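Lectin (Trichosanthes anguina, PDB 4HR6) binds galactose-type sugars through a ricin-type beta-trefoil lectin chain, as a three-chain nontoxic homologue of type II ribosome-inactivating proteins. Local coordinates at the methyl alpha-D-galactopyranoside site and the interface of chains B and A. Residues are numbered along the deposited sequence; one frame, centred on the assembly and turned at random. Chains: chain A, Lectin; chain B, Lectin.

Contact 1: the methyl alpha-D-galactopyranoside site. Residues chain A 21-24, 34, 36, 41, 43. With AMG (methyl alpha-D-galactopyranoside), chain C.
Methyl alpha-D-galactopyranoside packs one face on an aromatic ring while a carboxylate grips its O3-O4 edge, in a galactose pocket of the ricin-type beta-trefoil. A:Tyr36 supplies the flat wall. Its CG is anti to the backbone N (chi1 -159°), and one face of the ring turns to the sugar. Sugar C4 sits over the ring centre, 3.7 Å from the centroid, in a CH-pi contact. C5 leans toward CE1 and C3 toward CE2, so the ring underlies the C3-C4-C5 side of the pyranose.

A:Asp21 grips the neighbouring hydroxyls. Its CG is also anti to the backbone N, and each carboxylate oxygen uses its syn lone pair. OD1 accepts from the 3-hydroxyl O3 at 2.6 Å, and OD2 accepts from the axial 4-hydroxyl O4 at 2.8 Å. This fork matches the axial O4 that marks galactose.

Two amides donate to O3, each with the oxygen nearly in its own plane. ND2 of A:Asn43 reaches O3 at 2.8 Å. NE2 of A:Gln41 reaches O3 at 3.1 Å in an almost straight bond (171° at H), from a chain bent at chi2 (-101°). O3 thus accepts from both amides and donates to the carboxylate. The backbone N of A:Gly24 donates to O4 at 3.0 Å. ND2 of A:Asn43 also makes weak bonds to A:Asp21 OD2 and A:Val22 O, which may steady the amide. The A:Ile34 methyl CD1 touches C6 of the hydroxymethyl arm at 4.0 Å.

The pocket is built from strand 19-22, the 3-10 turn 23-25, strand 33-36 and the segment with A:Gln41 and the 3-10 turn 42-44, in the first lectin domain.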
loop_
_atom_site.group_PDB
_atom_site.type_symbol
_atom_site.label_atom_id
_atom_site.label_comp_id
_atom_site.label_asym_id
_atom_site.label_seq_id
_atom_site.Cartn_x
_atom_site.Cartn_y
_atom_site.Cartn_z
ATOM N N ASP A 21 3.511 -16.650 20.612
ATOM C CA ASP A 21 3.979 -16.467 21.984
ATOM C C ASP A 21 4.492 -17.825 22.466
ATOM O O ASP A 21 3.770 -18.825 22.394
ATOM C CB ASP A 21 2.810 -15.935 22.836
ATOM C CG ASP A 21 3.111 -15.897 24.331
ATOM O OD1 ASP A 21 2.791 -14.878 24.992
ATOM O OD2 ASP A 21 3.639 -16.898 24.852
ATOM N N VAL A 22 5.745 -17.877 22.910
ATOM C CA VAL A 22 6.298 -19.142 23.413
ATOM C C VAL A 22 5.794 -19.332 24.853
ATOM O O VAL A 22 6.047 -18.498 25.726
ATOM C CB VAL A 22 7.845 -19.277 23.240
ATOM C CG1 VAL A 22 8.572 -17.964 23.476
ATOM C CG2 VAL A 22 8.403 -20.381 24.134
ATOM N N ALA A 23 5.054 -20.423 25.067
ATOM C CA ALA A 23 4.260 -20.623 26.287
ATOM C C ALA A 23 5.054 -20.416 27.584
ATOM O O ALA A 23 6.043 -21.104 27.820
ATOM C CB ALA A 23 3.636 -22.009 26.274
ATOM N N GLY A 24 4.625 -19.440 28.389
ATOM C CA GLY A 24 5.172 -19.204 29.731
ATOM C C GLY A 24 6.601 -18.690 29.834
ATOM O O GLY A 24 7.128 -18.547 30.941
ATOM N N ILE A 34 2.069 -20.754 21.547
ATOM C CA ILE A 34 0.633 -20.515 21.538
ATOM C C ILE A 34 0.261 -19.191 20.854
ATOM O O ILE A 34 1.131 -18.363 20.579
ATOM C CB ILE A 34 0.089 -20.463 22.986
ATOM C CG1 ILE A 34 0.836 -19.411 23.816
ATOM C CG2 ILE A 34 0.214 -21.830 23.644
ATOM C CD1 ILE A 34 0.135 -19.014 25.096
ATOM N N TYR A 36 -1.603 -15.790 21.917
ATOM C CA TYR A 36 -1.838 -15.105 23.184
ATOM C C TYR A 36 -2.018 -13.603 22.924
ATOM O O TYR A 36 -1.441 -13.074 21.989
ATOM C CB TYR A 36 -0.657 -15.361 24.138
ATOM C CG TYR A 36 -0.980 -15.141 25.601
ATOM C CD1 TYR A 36 -1.546 -16.163 26.376
ATOM C CD2 TYR A 36 -0.732 -13.919 26.214
ATOM C CE1 TYR A 36 -1.852 -15.966 27.718
ATOM C CE2 TYR A 36 -1.037 -13.711 27.556
ATOM C CZ TYR A 36 -1.595 -14.739 28.302
ATOM O OH TYR A 36 -1.890 -14.531 29.624
ATOM N N GLN A 41 5.955 -8.311 25.908
ATOM C CA GLN A 41 6.778 -9.314 26.599
ATOM C C GLN A 41 7.754 -10.000 25.651
ATOM O O GLN A 41 7.404 -10.347 24.524
ATOM C CB GLN A 41 5.928 -10.365 27.342
ATOM C CG GLN A 41 4.817 -11.029 26.537
ATOM C CD GLN A 41 3.451 -10.439 26.847
ATOM O OE1 GLN A 41 3.266 -9.224 26.812
ATOM N NE2 GLN A 41 2.493 -11.297 27.173
ATOM N N ASN A 43 8.941 -12.849 25.242
ATOM C CA ASN A 43 8.569 -14.148 24.649
ATOM C C ASN A 43 7.618 -14.013 23.445
ATOM O O ASN A 43 7.228 -15.021 22.835
ATOM C CB ASN A 43 7.984 -15.111 25.705
ATOM C CG ASN A 43 6.792 -14.532 26.451
ATOM O OD1 ASN A 43 6.873 -13.446 27.032
ATOM N ND2 ASN A 43 5.684 -15.264 26.455
HETATM C C1 AMG C . 2.522 -15.640 30.930
HETATM C C2 AMG C . 3.271 -14.870 29.840
HETATM C C3 AMG C . 2.486 -14.838 28.525
HETATM C C4 AMG C . 1.975 -16.223 28.117
HETATM C C5 AMG C . 1.349 -16.987 29.295
HETATM C C6 AMG C . 1.063 -18.444 28.929
HETATM C C7 AMG C . 1.258 -14.632 32.708
HETATM O O1 AMG C . 1.334 -14.928 31.312
HETATM O O2 AMG C . 3.507 -13.530 30.288
HETATM O O3 AMG C . 3.312 -14.308 27.477
HETATM O O4 AMG C . 3.045 -16.978 27.538
HETATM O O5 AMG C . 2.201 -16.956 30.450
HETATM O O6 AMG C . -0.158 -18.877 29.541
#

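Contact 2: the interface of chains B and A. Residues chain B 121-122, 126, 146, 174-176, 190, 194; chain A 261-264.
The ring of A:Tyr264, the last residue of chain A, is the core of this mainly apolar junction between the lectin chain and chain B, which it probably contributes to holding together. B:Phe122 and B:Ile190 clasp it from opposite faces. B:Phe122 crosses it obliquely in an offset stack, with centroids 4.6 Å apart and planes 29° apart. On the other face the B:Ile190 methyl CG2 lies 3.7 Å from the ring centroid, in a CH-pi contact. CG of A:Tyr264 takes the crowded position between the backbone N and the carbonyl carbon (chi1 64°).

B:Phe122 has its CG anti to the backbone N. Its CE1 points onto the centre of the A:Phe263 face, 3.8 Å above the plane, and the two side chains cross near a right angle. B:Ser126 OG lies beside A:Phe263 CE1 and donates to the B:Phe122 carbonyl O. B:Leu146 meets the A:Tyr264 hydroxyl tip to tip.

Polar groups ring the tyrosine edge. Its OH shares a water with the B:Tyr174 carbonyl O, each 2.7 Å from the water oxygen. The ND2 of B:Asn194 approaches the same edge, its amide plane steeply inclined to the ring. This amide is itself positioned by bonds to B:Phe122 N and B:Ile190 O. Farther out, B:Ser176 N donates to the main-chain O of A:Tyr264, the modelled oxygen of the C-terminal residue, at 2.9 Å, on an in-plane lone pair (168° at H). B:Ser176 OG can donate to the same oxygen, also at 2.9 Å.

Strand 261-263 and the C-terminus of chain A fit between helices 121-132, 141-159 and 189-192 and the end of strand 170-174 of chain B, a chain of the ribosome-inactivating-protein family.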
loop_
_atom_site.group_PDB
_atom_site.type_symbol
_atom_site.label_atom_id
_atom_site.label_comp_id
_atom_site.label_asym_id
_atom_site.label_seq_id
_atom_site.Cartn_x
_atom_site.Cartn_y
_atom_site.Cartn_z
ATOM N N ARG B 121 -1.717 5.573 -4.278
ATOM C CA ARG B 121 -3.152 5.347 -4.477
ATOM C C ARG B 121 -4.010 6.133 -3.487
ATOM O O ARG B 121 -5.016 6.711 -3.868
ATOM C CB ARG B 121 -3.475 3.852 -4.406
ATOM C CG ARG B 121 -2.916 3.039 -5.578
ATOM C CD ARG B 121 -3.779 1.794 -5.859
ATOM N NE ARG B 121 -3.346 1.101 -7.068
ATOM C CZ ARG B 121 -2.370 0.184 -7.131
ATOM N NH1 ARG B 121 -1.703 -0.199 -6.041
ATOM N NH2 ARG B 121 -2.061 -0.370 -8.303
ATOM N N PHE B 122 -3.575 6.238 -2.239
ATOM C CA PHE B 122 -4.319 6.996 -1.234
ATOM C C PHE B 122 -4.488 8.471 -1.613
ATOM O O PHE B 122 -5.551 9.076 -1.372
ATOM C CB PHE B 122 -3.635 6.879 0.127
ATOM C CG PHE B 122 -4.360 7.578 1.220
ATOM C CD1 PHE B 122 -5.506 7.024 1.764
ATOM C CD2 PHE B 122 -3.922 8.795 1.697
ATOM C CE1 PHE B 122 -6.198 7.674 2.777
ATOM C CE2 PHE B 122 -4.608 9.454 2.703
ATOM C CZ PHE B 122 -5.746 8.885 3.254
ATOM N N SER B 126 -7.907 10.424 -2.744
ATOM C CA SER B 126 -8.309 11.668 -2.122
ATOM C C SER B 126 -8.600 12.743 -3.163
ATOM O O SER B 126 -9.633 13.426 -3.089
ATOM C CB SER B 126 -7.255 12.158 -1.146
ATOM O OG SER B 126 -6.996 11.174 -0.174
ATOM N N LEU B 146 3.046 10.424 3.868
ATOM C CA LEU B 146 3.366 9.662 2.675
ATOM C C LEU B 146 4.330 10.450 1.784
ATOM O O LEU B 146 5.332 9.913 1.327
ATOM C CB LEU B 146 2.104 9.336 1.888
ATOM C CG LEU B 146 1.098 8.385 2.531
ATOM C CD1 LEU B 146 -0.164 8.320 1.667
ATOM C CD2 LEU B 146 1.696 7.007 2.699
ATOM N N TYR B 174 0.768 8.153 9.319
ATOM C CA TYR B 174 -0.447 8.513 10.006
ATOM C C TYR B 174 -1.659 8.065 9.225
ATOM O O TYR B 174 -1.626 8.037 8.006
ATOM C CB TYR B 174 -0.499 10.022 10.217
ATOM C CG TYR B 174 0.486 10.472 11.237
ATOM C CD1 TYR B 174 1.775 10.825 10.871
ATOM C CD2 TYR B 174 0.149 10.508 12.585
ATOM C CE1 TYR B 174 2.702 11.236 11.807
ATOM C CE2 TYR B 174 1.071 10.912 13.537
ATOM C CZ TYR B 174 2.344 11.274 13.140
ATOM O OH TYR B 174 3.270 11.675 14.075
ATOM N N ASN B 175 -2.734 7.711 9.939
ATOM C CA ASN B 175 -4.019 7.424 9.301
ATOM C C ASN B 175 -4.863 8.672 9.301
ATOM O O ASN B 175 -4.419 9.708 9.784
ATOM C CB ASN B 175 -4.726 6.197 9.919
ATOM C CG ASN B 175 -5.257 6.423 11.335
ATOM O OD1 ASN B 175 -5.278 7.529 11.879
ATOM N ND2 ASN B 175 -5.689 5.337 11.939
ATOM N N SER B 176 -6.053 8.590 8.718
ATOM C CA SER B 176 -6.943 9.750 8.627
ATOM C C SER B 176 -7.456 10.270 9.978
ATOM O O SER B 176 -7.952 11.388 10.049
ATOM C CB SER B 176 -8.135 9.455 7.708
ATOM O OG SER B 176 -7.707 8.923 6.474
ATOM N N ILE B 190 -1.264 -0.609 3.613
ATOM C CA ILE B 190 -0.943 0.799 3.414
ATOM C C ILE B 190 0.466 1.018 2.847
ATOM O O ILE B 190 0.854 2.143 2.575
ATOM C CB ILE B 190 -1.169 1.641 4.674
ATOM C CG1 ILE B 190 -0.096 1.395 5.733
ATOM C CG2 ILE B 190 -2.549 1.365 5.248
ATOM C CD1 ILE B 190 -0.307 2.244 6.967
ATOM N N ASN B 194 -0.606 0.644 -1.795
ATOM C CA ASN B 194 -0.671 2.094 -1.822
ATOM C C ASN B 194 0.420 2.695 -2.732
ATOM O O ASN B 194 0.130 3.471 -3.644
ATOM C CB ASN B 194 -0.572 2.574 -0.387
ATOM C CG ASN B 194 -0.891 4.036 -0.222
ATOM O OD1 ASN B 194 -1.336 4.712 -1.146
ATOM N ND2 ASN B 194 -0.658 4.531 0.977
ATOM N N VAL A 261 -9.384 0.585 -3.446
ATOM C CA VAL A 261 -8.454 1.395 -2.693
ATOM C C VAL A 261 -8.866 1.314 -1.255
ATOM O O VAL A 261 -10.051 1.462 -0.959
ATOM C CB VAL A 261 -8.490 2.881 -3.137
ATOM C CG1 VAL A 261 -7.701 3.756 -2.173
ATOM C CG2 VAL A 261 -7.985 3.030 -4.566
ATOM N N LEU A 262 -7.895 1.084 -0.372
ATOM C CA LEU A 262 -8.125 1.129 1.050
ATOM C C LEU A 262 -8.034 2.586 1.468
ATOM O O LEU A 262 -6.963 3.204 1.344
ATOM C CB LEU A 262 -7.051 0.326 1.793
ATOM C CG LEU A 262 -7.369 -0.373 3.121
ATOM C CD1 LEU A 262 -6.169 -0.289 4.055
ATOM C CD2 LEU A 262 -8.598 0.144 3.830
ATOM N N PHE A 263 -9.134 3.143 1.972
ATOM C CA PHE A 263 -9.121 4.523 2.398
ATOM C C PHE A 263 -9.094 4.567 3.921
ATOM O O PHE A 263 -10.118 4.568 4.599
ATOM C CB PHE A 263 -10.281 5.312 1.779
ATOM C CG PHE A 263 -10.065 6.800 1.768
ATOM C CD1 PHE A 263 -9.541 7.432 0.649
ATOM C CD2 PHE A 263 -10.361 7.568 2.882
ATOM C CE1 PHE A 263 -9.334 8.804 0.633
ATOM C CE2 PHE A 263 -10.148 8.948 2.879
ATOM C CZ PHE A 263 -9.637 9.568 1.751
ATOM N N TYR A 264 -7.872 4.594 4.435
ATOM C CA TYR A 264 -7.595 4.597 5.842
ATOM C C TYR A 264 -7.400 6.045 6.288
ATOM O O TYR A 264 -7.193 6.284 7.486
ATOM C CB TYR A 264 -6.351 3.737 6.149
ATOM C CG TYR A 264 -5.044 4.267 5.536
ATOM C CD1 TYR A 264 -4.679 3.957 4.229
ATOM C CD2 TYR A 264 -4.198 5.074 6.266
ATOM C CE1 TYR A 264 -3.507 4.460 3.664
ATOM C CE2 TYR A 264 -3.021 5.581 5.712
ATOM C CZ TYR A 264 -2.679 5.272 4.413
ATOM O OH TYR A 264 -1.517 5.777 3.869
HETATM O O HOH W 1 -0.533 7.619 5.540
#

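Contact 1 and contact 2 have no residue or secondary-structure element in common, and the centres of their C-alpha atoms are about 33 Å apart. Both involve chain A. Contact 1 uses the first lectin domain, whereas contact 2 uses the extreme C-terminus of chain A, strand 261-263 and the residue after it. Sugar binding in the pocket of contact 1 therefore takes place well away from this part of the junction with chain B. The lectin chain can dock on its partner while this galactoside pocket lies far from contact 2, consistent with the layout of type II ribosome-inactivating proteins. The structure alone shows no coupling between the two sites.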